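Local coordinates for halogenase PltM (Pseudomonas fluorescens, PDB 6BZN), which halogenates phenolic substrates, accepting several different halides, as a flavin-dependent enzyme that binds FAD, at residues A[283-288]-A[299-304]. Sequence-based numbering, arbitrary orientation.
Sequences AKYRPT and LKKYPA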
ATOM      1  N   ALA A 283      -7.126  19.264  -7.562  1.00 16.90           N
ATOM      2  CA  ALA A 283      -7.558  19.903  -8.810  1.00 17.93           C
ATOM      3  C   ALA A 283      -9.062  20.162  -8.863  1.00 18.78           C
ATOM      4  O   ALA A 283      -9.498  21.001  -9.652  1.00 19.38           O
ATOM      5  CB  ALA A 283      -7.137  19.068 -10.013  1.00 17.93           C
ATOM      6  N   LYS A 284      -9.856  19.438  -8.071  1.00 18.74           N
ATOM      7  CA  LYS A 284     -11.312  19.605  -8.058  1.00 19.26           C
ATOM      8  C   LYS A 284     -11.882  20.217  -6.792  1.00 19.95           C
ATOM      9  O   LYS A 284     -12.891  20.880  -6.868  1.00 20.53           O
ATOM     10  CB  LYS A 284     -12.003  18.279  -8.317  1.00 20.11           C
ATOM     11  CG  LYS A 284     -11.800  17.762  -9.731  1.00 21.35           C
ATOM     12  CD  LYS A 284     -12.588  16.494  -9.940  1.00 22.15           C
ATOM     13  CE  LYS A 284     -12.262  15.857 -11.275  1.00 23.25           C
ATOM     14  NZ  LYS A 284     -13.050  16.499 -12.347  1.00 24.80           N
ATOM     15  N   TYR A 285     -11.281  19.970  -5.631  1.00 19.29           N
ATOM     16  CA  TYR A 285     -11.736  20.592  -4.391  1.00 19.76           C
ATOM     17  C   TYR A 285     -10.559  20.747  -3.451  1.00 20.66           C
ATOM     18  O   TYR A 285      -9.865  19.761  -3.189  1.00 21.72           O
ATOM     19  CB  TYR A 285     -12.827  19.753  -3.700  1.00 19.46           C
ATOM     20  CG  TYR A 285     -13.237  20.317  -2.362  1.00 19.68           C
ATOM     21  CD1 TYR A 285     -14.065  21.444  -2.283  1.00 20.65           C
ATOM     22  CD2 TYR A 285     -12.799  19.745  -1.167  1.00 19.31           C
ATOM     23  CE1 TYR A 285     -14.438  21.977  -1.061  1.00 20.68           C
ATOM     24  CE2 TYR A 285     -13.163  20.267   0.058  1.00 19.21           C
ATOM     25  CZ  TYR A 285     -13.983  21.383   0.112  1.00 20.69           C
ATOM     26  OH  TYR A 285     -14.343  21.914   1.315  1.00 21.68           O
ATOM     27  N   ARG A 286     -10.353  21.957  -2.934  1.00 21.35           N
ATOM     28  CA  ARG A 286      -9.340  22.208  -1.906  1.00 23.55           C
ATOM     29  C   ARG A 286     -10.047  22.522  -0.598  1.00 23.35           C
ATOM     30  O   ARG A 286     -10.801  23.487  -0.525  1.00 24.19           O
ATOM     31  CB  ARG A 286      -8.408  23.366  -2.294  1.00 25.96           C
ATOM     32  CG  ARG A 286      -7.296  22.962  -3.250  1.00 28.33           C
ATOM     33  CD  ARG A 286      -6.355  24.115  -3.562  1.00 30.83           C
ATOM     34  NE  ARG A 286      -5.711  23.916  -4.860  1.00 33.18           N
ATOM     35  CZ  ARG A 286      -4.606  23.197  -5.090  1.00 34.86           C
ATOM     36  NH1 ARG A 286      -3.949  22.571  -4.107  1.00 34.53           N
ATOM     37  NH2 ARG A 286      -4.142  23.104  -6.332  1.00 36.43           N
ATOM     38  N   PRO A 287      -9.814  21.716   0.453  1.00 22.51           N
ATOM     39  CA  PRO A 287     -10.444  22.051   1.720  1.00 22.62           C
ATOM     40  C   PRO A 287      -9.897  23.363   2.300  1.00 23.20           C
ATOM     41  O   PRO A 287      -8.748  23.714   2.057  1.00 23.25           O
ATOM     42  CB  PRO A 287     -10.071  20.868   2.612  1.00 22.26           C
ATOM     43  CG  PRO A 287      -8.777  20.397   2.066  1.00 22.32           C
ATOM     44  CD  PRO A 287      -8.903  20.561   0.586  1.00 22.25           C
ATOM     45  N   THR A 288     -10.738  24.071   3.040  1.00 24.39           N
ATOM     46  CA  THR A 288     -10.375  25.358   3.641  1.00 26.13           C
ATOM     47  C   THR A 288     -10.518  25.422   5.155  1.00 26.69           C
ATOM     48  O   THR A 288      -9.962  26.328   5.772  1.00 28.02           O
ATOM     49  CB  THR A 288     -11.242  26.490   3.057  1.00 25.79           C
ATOM     50  OG1 THR A 288     -12.622  26.116   3.111  1.00 25.60           O
ATOM     51  CG2 THR A 288     -10.854  26.759   1.632  1.00 26.64           C
ATOM     52  N   LEU A 299     -20.261  14.981   4.732  1.00 17.55           N
ATOM     53  CA  LEU A 299     -21.435  14.193   5.090  1.00 18.19           C
ATOM     54  C   LEU A 299     -22.757  14.872   4.668  1.00 19.84           C
ATOM     55  O   LEU A 299     -23.725  14.188   4.336  1.00 19.56           O
ATOM     56  CB  LEU A 299     -21.442  13.884   6.591  1.00 18.42           C
ATOM     57  CG  LEU A 299     -20.250  13.091   7.165  1.00 18.41           C
ATOM     58  CD1 LEU A 299     -20.559  12.671   8.597  1.00 18.78           C
ATOM     59  CD2 LEU A 299     -19.870  11.889   6.317  1.00 17.67           C
ATOM     60  N   LYS A 300     -22.774  16.203   4.668  1.00 20.32           N
ATOM     61  CA  LYS A 300     -23.919  16.985   4.187  1.00 22.55           C
ATOM     62  C   LYS A 300     -24.049  16.834   2.661  1.00 21.77           C
ATOM     63  O   LYS A 300     -25.144  16.646   2.141  1.00 20.38           O
ATOM     64  CB  LYS A 300     -23.713  18.450   4.578  1.00 25.46           C
ATOM     65  CG  LYS A 300     -24.911  19.383   4.482  1.00 29.94           C
ATOM     66  CD  LYS A 300     -24.465  20.803   4.848  1.00 32.45           C
ATOM     67  CE  LYS A 300     -25.568  21.655   5.445  1.00 35.32           C
ATOM     68  NZ  LYS A 300     -26.479  22.180   4.399  1.00 36.20           N
ATOM     69  N   LYS A 301     -22.915  16.876   1.969  1.00 20.48           N
ATOM     70  CA  LYS A 301     -22.838  16.652   0.518  1.00 21.55           C
ATOM     71  C   LYS A 301     -23.315  15.242   0.132  1.00 19.15           C
ATOM     72  O   LYS A 301     -23.998  15.069  -0.876  1.00 18.78           O
ATOM     73  CB  LYS A 301     -21.387  16.858   0.061  1.00 24.82           C
ATOM     74  CG  LYS A 301     -21.133  17.501  -1.290  1.00 29.31           C
ATOM     75  CD  LYS A 301     -19.684  18.016  -1.340  1.00 32.85           C
ATOM     76  CE  LYS A 301     -19.333  18.722  -2.644  1.00 38.55           C
ATOM     77  NZ  LYS A 301     -17.997  19.396  -2.653  1.00 40.64           N
ATOM     78  N   TYR A 302     -22.949  14.247   0.942  1.00 17.10           N
ATOM     79  CA  TYR A 302     -23.197  12.825   0.674  1.00 16.92           C
ATOM     80  C   TYR A 302     -23.864  12.152   1.877  1.00 17.73           C
ATOM     81  O   TYR A 302     -23.224  11.380   2.594  1.00 17.57           O
ATOM     82  CB  TYR A 302     -21.871  12.121   0.338  1.00 16.21           C
ATOM     83  CG  TYR A 302     -21.159  12.750  -0.826  1.00 15.57           C
ATOM     84  CD1 TYR A 302     -21.690  12.654  -2.115  1.00 15.22           C
ATOM     85  CD2 TYR A 302     -19.978  13.478  -0.652  1.00 15.30           C
ATOM     86  CE1 TYR A 302     -21.065  13.248  -3.194  1.00 15.09           C
ATOM     87  CE2 TYR A 302     -19.338  14.067  -1.736  1.00 15.26           C
ATOM     88  CZ  TYR A 302     -19.895  13.963  -3.003  1.00 15.42           C
ATOM     89  OH  TYR A 302     -19.290  14.543  -4.091  1.00 15.72           O
ATOM     90  N   PRO A 303     -25.167  12.431   2.102  1.00 18.65           N
ATOM     91  CA  PRO A 303     -25.873  11.887   3.274  1.00 18.26           C
ATOM     92  C   PRO A 303     -25.831  10.373   3.405  1.00 17.21           C
ATOM     93  O   PRO A 303     -25.893   9.869   4.525  1.00 17.14           O
ATOM     94  CB  PRO A 303     -27.325  12.342   3.097  1.00 19.06           C
ATOM     95  CG  PRO A 303     -27.384  13.172   1.874  1.00 19.61           C
ATOM     96  CD  PRO A 303     -26.019  13.301   1.269  1.00 19.25           C
ATOM     97  N   ALA A 304     -25.744   9.653   2.287  1.00 15.90           N
ATOM     98  CA  ALA A 304     -25.570   8.201   2.338  1.00 15.72           C
ATOM     99  C   ALA A 304     -24.330   7.829   3.150  1.00 15.41           C
ATOM    100  O   ALA A 304     -24.401   6.987   4.032  1.00 15.56           O
ATOM    101  CB  ALA A 304     -25.469   7.602   0.949  1.00 15.63           C
TER
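Lys301 reaches from the last turn of its helix toward Tyr285 in the preceding loop, and its ammonium group forms an off-centre cation-pi interaction with the phenol ring. NZ lies 4.9 Å from the centroid of the Tyr285 ring, 26° off the ring normal. The approach is oblique, displaced toward the CD1 corner of the ring, and CD1 of Tyr285 is 4.4 Å from Lys301 NZ. An extended lysine chain makes this possible: chi2 to chi4 are all close to 180°, bridging backbones whose nearest CA atoms, those of Tyr285 and Lys301, are 12.8 Å apart. Within 299-304, packing is closer: Lys301 CG lies over one face of the neighbouring Tyr302 ring, 3.9 Å from its plane and nearer the edge than the centre. The outer end is looser: the two segments bury just 42 Å² between them, both touching residues are partly exposed, and Lys301 NZ has a long, weak ion pair with Glu255. Tyr285 is held more firmly by the hydrogen bond between its OH and Glu294, earlier on the same helix as Lys301; on its own side, the ring packs edge-to-face with Phe280. Away from the FAD-binding residues, this light contact sets the loop after strand 273-281 against the C-terminal end of helix 291-301, while Tyr302, stacked on Phe253 of strand 248-253, links the junction with helix 303-306 to the mixed sheet.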